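Local coordinates for protein NH(3)-dependent NAD(+) synthetase (Francisella tularensis subsp. holarctica LVS, PDB 3FIU) that belongs to the NAD synthetase family of HUP-type alpha/beta proteins and binds adenosine monophosphate, pyrophosphate and magnesium ions in a shared pocket, at residues I40-K51 with V174-V183; I138-W148 with A161-K171. All coordinates share one frame; numbering follows the deposited sequence.

Interaction 1: residues I40-K51 with V174-V183; sequences IDSAVAASLAVK and VFELGKYLDV. With MG (magnesium ion), chain E; POP (pyrophosphate 2-), chain H; AMP (adenosine monophosphate), chain G.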
loop_
_atom_site.group_PDB
_atom_site.type_symbol
_atom_site.label_atom_id
_atom_site.label_comp_id
_atom_site.label_asym_id
_atom_site.label_seq_id
_atom_site.Cartn_x
_atom_site.Cartn_y
_atom_site.Cartn_z
ATOM N N ILE A 40 -18.646 12.330 2.978
ATOM C CA ILE A 40 -19.642 11.726 2.095
ATOM C C ILE A 40 -19.193 10.439 1.370
ATOM O O ILE A 40 -19.994 9.521 1.191
ATOM C CB ILE A 40 -20.103 12.757 1.024
ATOM C CG1 ILE A 40 -21.316 12.233 0.268
ATOM C CG2 ILE A 40 -18.950 13.081 0.002
ATOM C CD1 ILE A 40 -22.515 12.114 1.129
ATOM N N ASP A 41 -17.928 10.366 0.941
ATOM C CA ASP A 41 -17.459 9.202 0.139
ATOM C C ASP A 41 -17.538 7.947 0.982
ATOM O O ASP A 41 -18.085 6.929 0.555
ATOM C CB ASP A 41 -16.003 9.362 -0.352
ATOM C CG ASP A 41 -15.793 10.551 -1.281
ATOM O OD1 ASP A 41 -16.726 10.928 -2.026
ATOM O OD2 ASP A 41 -14.647 11.095 -1.256
ATOM N N SER A 42 -17.001 8.018 2.203
ATOM C CA SER A 42 -17.020 6.828 3.063
ATOM C C SER A 42 -18.427 6.552 3.576
ATOM O O SER A 42 -18.803 5.383 3.737
ATOM C CB SER A 42 -16.019 6.926 4.221
ATOM O OG SER A 42 -16.214 8.140 4.954
ATOM N N ALA A 43 -19.219 7.611 3.781
ATOM C CA ALA A 43 -20.619 7.417 4.182
ATOM C C ALA A 43 -21.400 6.600 3.121
ATOM O O ALA A 43 -22.117 5.614 3.435
ATOM C CB ALA A 43 -21.291 8.759 4.467
ATOM N N VAL A 44 -21.283 7.026 1.866
ATOM C CA VAL A 44 -21.970 6.346 0.751
ATOM C C VAL A 44 -21.466 4.906 0.607
ATOM O O VAL A 44 -22.264 3.962 0.514
ATOM C CB VAL A 44 -21.820 7.167 -0.575
ATOM C CG1 VAL A 44 -22.305 6.361 -1.817
ATOM C CG2 VAL A 44 -22.593 8.530 -0.482
ATOM N N ALA A 45 -20.146 4.738 0.556
ATOM C CA ALA A 45 -19.550 3.405 0.450
ATOM C C ALA A 45 -20.029 2.449 1.580
ATOM O O ALA A 45 -20.421 1.295 1.308
ATOM C CB ALA A 45 -18.020 3.529 0.428
ATOM N N ALA A 46 -20.049 2.937 2.826
ATOM C CA ALA A 46 -20.559 2.131 3.965
ATOM C C ALA A 46 -22.043 1.734 3.798
ATOM O O ALA A 46 -22.420 0.575 3.997
ATOM C CB ALA A 46 -20.344 2.878 5.303
ATOM N N SER A 47 -22.867 2.704 3.424
ATOM C CA SER A 47 -24.287 2.481 3.165
ATOM C C SER A 47 -24.541 1.410 2.083
ATOM O O SER A 47 -25.406 0.544 2.244
ATOM C CB SER A 47 -24.968 3.789 2.776
ATOM O OG SER A 47 -24.824 4.759 3.814
ATOM N N LEU A 48 -23.791 1.478 0.990
ATOM C CA LEU A 48 -23.878 0.447 -0.053
ATOM C C LEU A 48 -23.495 -0.929 0.477
ATOM O O LEU A 48 -24.191 -1.926 0.210
ATOM C CB LEU A 48 -23.010 0.828 -1.260
ATOM C CG LEU A 48 -23.383 2.110 -2.025
ATOM C CD1 LEU A 48 -22.245 2.524 -2.956
ATOM C CD2 LEU A 48 -24.668 1.935 -2.815
ATOM N N ALA A 49 -22.386 -0.996 1.225
ATOM C CA ALA A 49 -21.920 -2.266 1.776
ATOM C C ALA A 49 -23.020 -2.871 2.627
ATOM O O ALA A 49 -23.353 -4.060 2.480
ATOM C CB ALA A 49 -20.679 -2.071 2.620
ATOM N N VAL A 50 -23.595 -2.047 3.505
ATOM C CA VAL A 50 -24.657 -2.506 4.403
ATOM C C VAL A 50 -25.834 -3.109 3.630
ATOM O O VAL A 50 -26.404 -4.113 4.062
ATOM C CB VAL A 50 -25.133 -1.399 5.358
ATOM C CG1 VAL A 50 -26.357 -1.878 6.112
ATOM C CG2 VAL A 50 -24.007 -1.075 6.337
ATOM N N LYS A 51 -26.168 -2.513 2.486
ATOM C CA LYS A 51 -27.289 -2.991 1.659
ATOM C C LYS A 51 -27.095 -4.374 1.042
ATOM O O LYS A 51 -28.075 -5.021 0.660
ATOM C CB LYS A 51 -27.604 -1.991 0.553
ATOM C CG LYS A 51 -28.296 -0.719 1.059
ATOM C CD LYS A 51 -29.355 -0.250 0.099
ATOM C CE LYS A 51 -30.165 0.870 0.710
ATOM N NZ LYS A 51 -31.035 0.378 1.809
ATOM N N VAL A 174 -21.769 11.014 -6.328
ATOM C CA VAL A 174 -21.613 10.521 -4.949
ATOM C C VAL A 174 -22.658 11.198 -4.026
ATOM O O VAL A 174 -23.338 10.516 -3.242
ATOM C CB VAL A 174 -20.176 10.712 -4.432
ATOM C CG1 VAL A 174 -20.056 10.301 -2.933
ATOM C CG2 VAL A 174 -19.176 9.901 -5.323
ATOM N N PHE A 175 -22.786 12.517 -4.127
ATOM C CA PHE A 175 -23.775 13.234 -3.320
ATOM C C PHE A 175 -25.213 12.788 -3.625
ATOM O O PHE A 175 -26.033 12.655 -2.715
ATOM C CB PHE A 175 -23.625 14.737 -3.480
ATOM C CG PHE A 175 -22.552 15.340 -2.619
ATOM C CD1 PHE A 175 -21.445 15.942 -3.193
ATOM C CD2 PHE A 175 -22.674 15.351 -1.236
ATOM C CE1 PHE A 175 -20.444 16.542 -2.412
ATOM C CE2 PHE A 175 -21.666 15.939 -0.439
ATOM C CZ PHE A 175 -20.556 16.526 -1.031
ATOM N N GLU A 176 -25.517 12.559 -4.904
ATOM C CA GLU A 176 -26.830 12.047 -5.292
ATOM C C GLU A 176 -27.128 10.701 -4.637
ATOM O O GLU A 176 -28.246 10.455 -4.184
ATOM C CB GLU A 176 -26.950 11.905 -6.815
ATOM C CG GLU A 176 -27.080 13.196 -7.553
ATOM C CD GLU A 176 -27.346 12.969 -9.032
ATOM O OE1 GLU A 176 -28.279 12.185 -9.350
ATOM O OE2 GLU A 176 -26.627 13.571 -9.864
ATOM N N LEU A 177 -26.124 9.832 -4.594
ATOM C CA LEU A 177 -26.249 8.550 -3.892
ATOM C C LEU A 177 -26.449 8.751 -2.390
ATOM O O LEU A 177 -27.302 8.097 -1.771
ATOM C CB LEU A 177 -25.019 7.672 -4.152
ATOM C CG LEU A 177 -24.926 7.000 -5.526
ATOM C CD1 LEU A 177 -23.650 6.200 -5.571
ATOM C CD2 LEU A 177 -26.137 6.108 -5.744
ATOM N N GLY A 178 -25.694 9.673 -1.821
ATOM C CA GLY A 178 -25.868 10.033 -0.408
ATOM C C GLY A 178 -27.294 10.428 -0.073
ATOM O O GLY A 178 -27.883 9.910 0.879
ATOM N N LYS A 179 -27.862 11.324 -0.866
ATOM C CA LYS A 179 -29.239 11.748 -0.693
ATOM C C LYS A 179 -30.209 10.551 -0.810
ATOM O O LYS A 179 -31.111 10.387 0.020
ATOM C CB LYS A 179 -29.566 12.808 -1.730
ATOM C CG LYS A 179 -30.920 13.489 -1.561
ATOM C CD LYS A 179 -31.157 14.442 -2.734
ATOM C CE LYS A 179 -32.201 15.512 -2.397
ATOM N NZ LYS A 179 -33.509 14.935 -1.965
ATOM N N TYR A 180 -30.018 9.719 -1.833
ATOM C CA TYR A 180 -30.863 8.535 -2.046
ATOM C C TYR A 180 -30.766 7.531 -0.885
ATOM O O TYR A 180 -31.749 6.869 -0.551
ATOM C CB TYR A 180 -30.494 7.859 -3.385
ATOM C CG TYR A 180 -31.217 6.559 -3.640
ATOM C CD1 TYR A 180 -32.564 6.558 -3.997
ATOM C CD2 TYR A 180 -30.572 5.326 -3.491
ATOM C CE1 TYR A 180 -33.247 5.373 -4.229
ATOM C CE2 TYR A 180 -31.253 4.135 -3.704
ATOM C CZ TYR A 180 -32.597 4.170 -4.073
ATOM O OH TYR A 180 -33.298 3.013 -4.314
ATOM N N LEU A 181 -29.578 7.426 -0.279
ATOM C CA LEU A 181 -29.318 6.457 0.778
ATOM C C LEU A 181 -29.552 7.014 2.192
ATOM O O LEU A 181 -29.175 6.387 3.196
ATOM C CB LEU A 181 -27.887 5.945 0.649
ATOM C CG LEU A 181 -27.527 5.234 -0.662
ATOM C CD1 LEU A 181 -25.992 5.098 -0.776
ATOM C CD2 LEU A 181 -28.243 3.901 -0.763
ATOM N N ASP A 182 -30.150 8.200 2.249
ATOM C CA ASP A 182 -30.528 8.851 3.504
ATOM C C ASP A 182 -29.361 9.073 4.457
ATOM O O ASP A 182 -29.496 8.910 5.671
ATOM C CB ASP A 182 -31.680 8.083 4.189
ATOM C CG ASP A 182 -32.877 7.875 3.250
ATOM O OD1 ASP A 182 -33.297 8.836 2.575
ATOM O OD2 ASP A 182 -33.385 6.747 3.184
ATOM N N VAL A 183 -28.210 9.450 3.897
ATOM C CA VAL A 183 -27.041 9.745 4.692
ATOM C C VAL A 183 -27.378 11.010 5.494
ATOM O O VAL A 183 -28.016 11.900 4.954
ATOM C CB VAL A 183 -25.805 9.940 3.739
ATOM C CG1 VAL A 183 -24.686 10.706 4.384
ATOM C CG2 VAL A 183 -25.299 8.578 3.200
HETATM MG MG MG E . -12.931 11.269 -0.027
HETATM P P1 POP H . -14.588 11.142 2.797
HETATM O O1 POP H . -15.638 10.169 3.276
HETATM O O2 POP H . -13.680 10.510 1.781
HETATM O O3 POP H . -13.743 11.742 3.911
HETATM O O POP H . -15.355 12.338 2.011
HETATM P P2 POP H . -14.584 13.608 1.388
HETATM O O4 POP H . -13.627 13.137 0.305
HETATM O O5 POP H . -15.725 14.371 0.778
HETATM O O6 POP H . -13.886 14.448 2.430
HETATM P P AMP G . -10.477 11.942 2.269
HETATM O O1P AMP G . -10.945 11.685 0.848
HETATM O O2P AMP G . -8.957 12.161 2.346
HETATM O O3P AMP G . -11.243 12.900 3.111
HETATM O "O5'" AMP G . -10.585 10.511 3.037
HETATM C "C5'" AMP G . -10.192 9.311 2.339
HETATM C "C4'" AMP G . -10.679 8.117 3.141
HETATM O "O4'" AMP G . -9.848 7.880 4.284
HETATM C "C3'" AMP G . -12.064 8.314 3.743
HETATM O "O3'" AMP G . -13.039 8.059 2.741
HETATM C "C2'" AMP G . -12.071 7.264 4.850
HETATM O "O2'" AMP G . -12.419 5.959 4.336
HETATM C "C1'" AMP G . -10.617 7.279 5.330
HETATM N N9 AMP G . -10.516 8.171 6.509
HETATM C C8 AMP G . -10.093 9.463 6.533
HETATM N N7 AMP G . -10.146 9.975 7.791
HETATM C C5 AMP G . -10.646 8.996 8.582
HETATM C C6 AMP G . -10.940 8.864 10.021
HETATM N N6 AMP G . -10.768 9.913 10.858
HETATM N N1 AMP G . -11.408 7.666 10.418
HETATM C C2 AMP G . -11.616 6.614 9.600
HETATM N N3 AMP G . -11.352 6.646 8.264
HETATM C C4 AMP G . -10.869 7.808 7.741
HETATM O O HOH W 1 -27.223 5.395 4.685
HETATM O O HOH W 2 -12.329 9.201 -0.657
#
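Helix 40-51 lies across residues 174-180, the later part of helix 171-180, with the axes 9.3 Å apart at closest approach and 52° between their N-to-C directions; the backbones come nearest at Val44 and Gly178. The first helix starts within the SGGIDS signature, the PP-loop of NAD synthetases, in a Rossmann-like alpha/beta fold. With no side chain at Gly178, Val44 drives a branch onto bare backbone: its CG2 is 3.6 Å from Gly178 N and also borders Val174 O. The other branch, CG1, turned anti to the backbone N (chi1 170°), meets Leu177 CB and Leu181 CD1. At the start of the helix Ile40 packs with both arms on Phe175, CG1 running 3.7 Å from CD2 at the ring margin while CG2 sits over the ring face, a CH-pi contact 26° off the normal. A Schellman motif, Val183 N to Gly178 O around Asp182, ends the second helix and turns Leu181 and Val183 toward the first. Leu181 CD1 touches both Ser47 CB and Leu48 CD2, and Val183 CG1 rests on Ala43 CB. The hydroxyl of Ser47 donates to Ala43 O at 2.9 Å, on the opposite carbonyl face from Ser47 N. A water links the segments by donating to both Ser47 OG and Leu181 O, each at 2.6 Å. Asp41 stands at the ligand end: Val174 CG1 touches its OD1, an oxygen also held by Lys171, while its OD2 binds the magnesium ion at 2.1 Å.

Interaction 2: residues I138-W148 with A161-K171; sequences IVIGTDNACEW and ADILPLVNLKK. With MG (magnesium ion), chain E; AMP (adenosine monophosphate), chain G; POP (pyrophosphate 2-), chain H.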
loop_
_atom_site.group_PDB
_atom_site.type_symbol
_atom_site.label_atom_id
_atom_site.label_comp_id
_atom_site.label_asym_id
_atom_site.label_seq_id
_atom_site.Cartn_x
_atom_site.Cartn_y
_atom_site.Cartn_z
ATOM N N ILE A 138 -13.102 -7.930 3.190
ATOM C CA ILE A 138 -12.330 -7.114 2.248
ATOM C C ILE A 138 -12.453 -5.623 2.558
ATOM O O ILE A 138 -13.468 -5.196 3.093
ATOM C CB ILE A 138 -12.628 -7.418 0.774
ATOM C CG1 ILE A 138 -14.130 -7.266 0.440
ATOM C CG2 ILE A 138 -12.126 -8.797 0.459
ATOM C CD1 ILE A 138 -14.407 -7.359 -1.101
ATOM N N VAL A 139 -11.412 -4.854 2.228
ATOM C CA VAL A 139 -11.345 -3.437 2.573
ATOM C C VAL A 139 -11.916 -2.625 1.427
ATOM O O VAL A 139 -11.401 -2.652 0.292
ATOM C CB VAL A 139 -9.868 -2.976 2.835
ATOM C CG1 VAL A 139 -9.824 -1.460 3.097
ATOM C CG2 VAL A 139 -9.278 -3.747 3.981
ATOM N N ILE A 140 -12.980 -1.891 1.719
ATOM C CA ILE A 140 -13.580 -1.002 0.730
ATOM C C ILE A 140 -12.847 0.327 0.688
ATOM O O ILE A 140 -12.803 1.051 1.707
ATOM C CB ILE A 140 -15.038 -0.712 1.063
ATOM C CG1 ILE A 140 -15.857 -2.000 1.015
ATOM C CG2 ILE A 140 -15.566 0.382 0.063
ATOM C CD1 ILE A 140 -17.314 -1.840 1.394
ATOM N N GLY A 141 -12.275 0.665 -0.471
ATOM C CA GLY A 141 -11.676 1.982 -0.677
ATOM C C GLY A 141 -12.734 2.951 -1.200
ATOM O O GLY A 141 -13.645 2.554 -1.915
ATOM N N THR A 142 -12.617 4.223 -0.819
ATOM C CA THR A 142 -13.719 5.178 -1.041
ATOM C C THR A 142 -13.447 6.188 -2.159
ATOM O O THR A 142 -14.262 7.088 -2.382
ATOM C CB THR A 142 -14.032 5.968 0.235
ATOM O OG1 THR A 142 -12.907 6.775 0.556
ATOM C CG2 THR A 142 -14.377 5.024 1.422
ATOM N N ASP A 143 -12.297 6.060 -2.827
ATOM C CA ASP A 143 -11.893 6.976 -3.943
ATOM C C ASP A 143 -13.021 7.113 -4.975
ATOM O O ASP A 143 -13.565 6.105 -5.448
ATOM C CB ASP A 143 -10.623 6.475 -4.632
ATOM C CG ASP A 143 -9.500 6.169 -3.636
ATOM O OD1 ASP A 143 -8.564 6.985 -3.525
ATOM O OD2 ASP A 143 -9.574 5.131 -2.935
ATOM N N ASN A 144 -13.382 8.360 -5.295
ATOM C CA ASN A 144 -14.351 8.627 -6.355
ATOM C C ASN A 144 -13.551 9.040 -7.612
ATOM O O ASN A 144 -12.309 9.147 -7.538
ATOM C CB ASN A 144 -15.366 9.709 -5.936
ATOM C CG ASN A 144 -14.701 11.024 -5.562
ATOM O OD1 ASN A 144 -13.886 11.544 -6.310
ATOM N ND2 ASN A 144 -15.039 11.559 -4.383
ATOM N N ALA A 145 -14.228 9.249 -8.750
ATOM C CA ALA A 145 -13.501 9.560 -10.004
ATOM C C ALA A 145 -12.668 10.834 -9.925
ATOM O O ALA A 145 -11.595 10.905 -10.556
ATOM C CB ALA A 145 -14.432 9.592 -11.216
ATOM N N CYS A 146 -13.140 11.817 -9.149
ATOM C CA CYS A 146 -12.389 13.083 -8.962
ATOM C C CYS A 146 -11.072 12.894 -8.214
ATOM O O CYS A 146 -9.997 13.299 -8.694
ATOM C CB CYS A 146 -13.222 14.136 -8.245
ATOM S SG CYS A 146 -14.816 14.518 -9.043
ATOM N N GLU A 147 -11.154 12.300 -7.019
ATOM C CA GLU A 147 -9.947 11.979 -6.250
ATOM C C GLU A 147 -8.978 11.128 -7.055
ATOM O O GLU A 147 -7.772 11.416 -7.084
ATOM C CB GLU A 147 -10.314 11.287 -4.942
ATOM C CG GLU A 147 -11.314 12.075 -4.160
ATOM C CD GLU A 147 -11.905 11.291 -2.981
ATOM O OE1 GLU A 147 -11.957 11.885 -1.900
ATOM O OE2 GLU A 147 -12.267 10.108 -3.119
ATOM N N TRP A 148 -9.500 10.103 -7.718
ATOM C CA TRP A 148 -8.672 9.251 -8.554
ATOM C C TRP A 148 -7.905 10.071 -9.633
ATOM O O TRP A 148 -6.653 10.071 -9.693
ATOM C CB TRP A 148 -9.496 8.101 -9.162
ATOM C CG TRP A 148 -8.597 6.939 -9.531
ATOM C CD1 TRP A 148 -8.281 6.503 -10.789
ATOM C CD2 TRP A 148 -7.847 6.109 -8.617
ATOM N NE1 TRP A 148 -7.401 5.437 -10.713
ATOM C CE2 TRP A 148 -7.129 5.175 -9.393
ATOM C CE3 TRP A 148 -7.735 6.058 -7.214
ATOM C CZ2 TRP A 148 -6.309 4.198 -8.824
ATOM C CZ3 TRP A 148 -6.898 5.079 -6.638
ATOM C CH2 TRP A 148 -6.197 4.170 -7.450
ATOM N N ALA A 161 -6.775 -0.314 -1.255
ATOM C CA ALA A 161 -7.944 -1.064 -0.808
ATOM C C ALA A 161 -8.096 -2.315 -1.670
ATOM O O ALA A 161 -7.303 -2.528 -2.577
ATOM C CB ALA A 161 -9.202 -0.181 -0.874
ATOM N N ASP A 162 -9.094 -3.139 -1.369
ATOM C CA ASP A 162 -9.340 -4.359 -2.143
ATOM C C ASP A 162 -10.346 -4.099 -3.246
ATOM O O ASP A 162 -10.330 -4.778 -4.279
ATOM C CB ASP A 162 -9.843 -5.474 -1.240
ATOM C CG ASP A 162 -8.834 -5.871 -0.178
ATOM O OD1 ASP A 162 -7.609 -5.777 -0.444
ATOM O OD2 ASP A 162 -9.262 -6.297 0.917
ATOM N N ILE A 163 -11.224 -3.108 -3.025
ATOM C CA ILE A 163 -12.359 -2.899 -3.916
ATOM C C ILE A 163 -12.761 -1.432 -3.852
ATOM O O ILE A 163 -12.783 -0.844 -2.757
ATOM C CB ILE A 163 -13.544 -3.856 -3.560
ATOM C CG1 ILE A 163 -14.647 -3.775 -4.615
ATOM C CG2 ILE A 163 -14.090 -3.586 -2.137
ATOM C CD1 ILE A 163 -15.582 -5.027 -4.600
ATOM N N LEU A 164 -13.041 -0.861 -5.024
ATOM C CA LEU A 164 -13.318 0.565 -5.177
ATOM C C LEU A 164 -14.673 0.787 -5.865
ATOM O O LEU A 164 -14.741 0.999 -7.085
ATOM C CB LEU A 164 -12.167 1.266 -5.954
ATOM C CG LEU A 164 -10.718 1.233 -5.412
ATOM C CD1 LEU A 164 -9.753 2.018 -6.327
ATOM C CD2 LEU A 164 -10.619 1.785 -3.991
ATOM N N PRO A 165 -15.766 0.753 -5.088
ATOM C CA PRO A 165 -17.099 0.916 -5.704
ATOM C C PRO A 165 -17.403 2.309 -6.269
ATOM O O PRO A 165 -18.289 2.427 -7.111
ATOM C CB PRO A 165 -18.071 0.588 -4.557
ATOM C CG PRO A 165 -17.306 0.949 -3.294
ATOM C CD PRO A 165 -15.835 0.585 -3.613
ATOM N N LEU A 166 -16.721 3.362 -5.804
ATOM C CA LEU A 166 -17.099 4.721 -6.180
ATOM C C LEU A 166 -16.219 5.316 -7.278
ATOM O O LEU A 166 -16.423 6.460 -7.692
ATOM C CB LEU A 166 -17.100 5.679 -4.957
ATOM C CG LEU A 166 -17.896 5.199 -3.727
ATOM C CD1 LEU A 166 -17.830 6.269 -2.652
ATOM C CD2 LEU A 166 -19.331 4.889 -4.058
ATOM N N VAL A 167 -15.241 4.550 -7.744
ATOM C CA VAL A 167 -14.131 5.153 -8.496
ATOM C C VAL A 167 -14.548 5.651 -9.903
ATOM O O VAL A 167 -13.859 6.468 -10.487
ATOM C CB VAL A 167 -12.906 4.178 -8.522
ATOM C CG1 VAL A 167 -13.142 3.031 -9.525
ATOM C CG2 VAL A 167 -11.565 4.932 -8.756
ATOM N N ASN A 168 -15.669 5.176 -10.431
ATOM C CA ASN A 168 -16.217 5.712 -11.692
ATOM C C ASN A 168 -17.172 6.903 -11.501
ATOM O O ASN A 168 -17.624 7.490 -12.482
ATOM C CB ASN A 168 -16.920 4.626 -12.509
ATOM C CG ASN A 168 -15.995 3.529 -12.937
ATOM O OD1 ASN A 168 -14.791 3.721 -13.050
ATOM N ND2 ASN A 168 -16.555 2.360 -13.162
ATOM N N LEU A 169 -17.435 7.293 -10.250
ATOM C CA LEU A 169 -18.420 8.355 -9.963
ATOM C C LEU A 169 -17.857 9.769 -9.795
ATOM O O LEU A 169 -16.855 9.985 -9.099
ATOM C CB LEU A 169 -19.205 7.998 -8.688
ATOM C CG LEU A 169 -20.028 6.708 -8.646
ATOM C CD1 LEU A 169 -20.623 6.487 -7.253
ATOM C CD2 LEU A 169 -21.130 6.698 -9.690
ATOM N N LYS A 170 -18.537 10.736 -10.410
ATOM C CA LYS A 170 -18.262 12.156 -10.192
ATOM C C LYS A 170 -18.725 12.506 -8.785
ATOM O O LYS A 170 -19.595 11.825 -8.225
ATOM C CB LYS A 170 -19.077 13.010 -11.169
ATOM C CG LYS A 170 -18.567 12.991 -12.613
ATOM C CD LYS A 170 -19.522 13.801 -13.516
ATOM C CE LYS A 170 -20.765 12.999 -13.873
ATOM N NZ LYS A 170 -21.878 13.868 -14.399
ATOM N N LYS A 171 -18.181 13.575 -8.233
ATOM C CA LYS A 171 -18.518 13.939 -6.849
ATOM C C LYS A 171 -20.028 14.220 -6.700
ATOM O O LYS A 171 -20.664 13.798 -5.737
ATOM C CB LYS A 171 -17.672 15.136 -6.406
ATOM C CG LYS A 171 -17.744 15.431 -4.897
ATOM C CD LYS A 171 -16.996 14.339 -4.115
ATOM C CE LYS A 171 -16.993 14.660 -2.608
ATOM N NZ LYS A 171 -16.108 13.657 -1.847
HETATM MG MG MG E . -12.931 11.269 -0.027
HETATM P P AMP G . -10.477 11.942 2.269
HETATM O O1P AMP G . -10.945 11.685 0.848
HETATM O O2P AMP G . -8.957 12.161 2.346
HETATM O O3P AMP G . -11.243 12.900 3.111
HETATM O "O5'" AMP G . -10.585 10.511 3.037
HETATM C "C5'" AMP G . -10.192 9.311 2.339
HETATM C "C4'" AMP G . -10.679 8.117 3.141
HETATM O "O4'" AMP G . -9.848 7.880 4.284
HETATM C "C3'" AMP G . -12.064 8.314 3.743
HETATM O "O3'" AMP G . -13.039 8.059 2.741
HETATM C "C2'" AMP G . -12.071 7.264 4.850
HETATM O "O2'" AMP G . -12.419 5.959 4.336
HETATM C "C1'" AMP G . -10.617 7.279 5.330
HETATM N N9 AMP G . -10.516 8.171 6.509
HETATM C C8 AMP G . -10.093 9.463 6.533
HETATM N N7 AMP G . -10.146 9.975 7.791
HETATM C C5 AMP G . -10.646 8.996 8.582
HETATM C C6 AMP G . -10.940 8.864 10.021
HETATM N N6 AMP G . -10.768 9.913 10.858
HETATM N N1 AMP G . -11.408 7.666 10.418
HETATM C C2 AMP G . -11.616 6.614 9.600
HETATM N N3 AMP G . -11.352 6.646 8.264
HETATM C C4 AMP G . -10.869 7.808 7.741
HETATM P P1 POP H . -14.588 11.142 2.797
HETATM O O1 POP H . -15.638 10.169 3.276
HETATM O O2 POP H . -13.680 10.510 1.781
HETATM O O3 POP H . -13.743 11.742 3.911
HETATM O O POP H . -15.355 12.338 2.011
HETATM P P2 POP H . -14.584 13.608 1.388
HETATM O O4 POP H . -13.627 13.137 0.305
HETATM O O5 POP H . -15.725 14.371 0.778
HETATM O O6 POP H . -13.886 14.448 2.430
HETATM O O HOH W 3 -14.220 3.617 -4.352
HETATM O O HOH W 2 -12.329 9.201 -0.657
HETATM O O HOH W 4 -13.648 13.757 -3.003
#
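Asp162 and Ile163 run beside the end of strand 137-139, an outer strand of the parallel sheet in this chain, and make a single bridge, Ile140 with Ile163. Gly141 N reaches Ile163 O at 2.8 Å, and Val139 O receives Asp162 N together with a weaker bond from Ile163 N. Asp162 adds a side-chain bond: Val139 N points almost straight at OD2 (2.9 Å, 171°), from above the carboxylate plane, while OD1 is held by Tyr129 and by Lys155 of the second subunit. Ala145 N donates to Leu169 O, and one water ties Gly141 O and Asp143 O to Leu166 N.

Apolar contacts fill in between these bonds. Ala161 CB presses tightly on Gly141, 3.3 Å from its CA, and Ile140 CG2 meets Pro165 CD. Over one face of Trp148 lie Leu164 CD1 and Val167 CG2, the latter 4.0 Å from the centroid of the five-membered ring in a CH-pi contact.

The polar site gathers at the start of helix 145-150. Asn144 CG, between its backbone N and carbonyl carbon (chi1 58°), brings OD1 to Glu147 N, a capping box completed by Asn144 N to Glu147 OE2. Glu147 OE1 binds the magnesium ion at 2.2 Å, while OE2 also accepts from a water bound to the metal. Lys171 passes Asn144 ND2 with its CD at 3.4 Å and donates from NZ to pyrophosphate O5 at 2.7 Å; a further water accepts from both nitrogens. The capping bonds probably help to fix the carboxylate that binds the metal, and the lysine to offset pyrophosphate charge.

Interactions 1 and 2, their centres 12 Å apart, meet at the magnesium site. Asp41 of residues 40-51 and Glu147 of residues 138-148 both coordinate the ion, together with adenosine monophosphate O1P, pyrophosphate and a water; Asp41 OD2 thus comes within 2.9 Å of Glu147 OE1, and the metal probably offsets the like charges. A salt bridge of 2.8 Å from Asp41 OD1 to Lys171 NZ joins the contacts, and Asn144 ND2 donates to the same oxygen. Pyrophosphate is gripped from both sides, by Ser42 N and OG and by Lys171 NZ. The methyl CD1 of Leu166 also packs against the backbone Asp41 O at 3.3 Å. Lys171 begins the helix whose later turns form interaction 1.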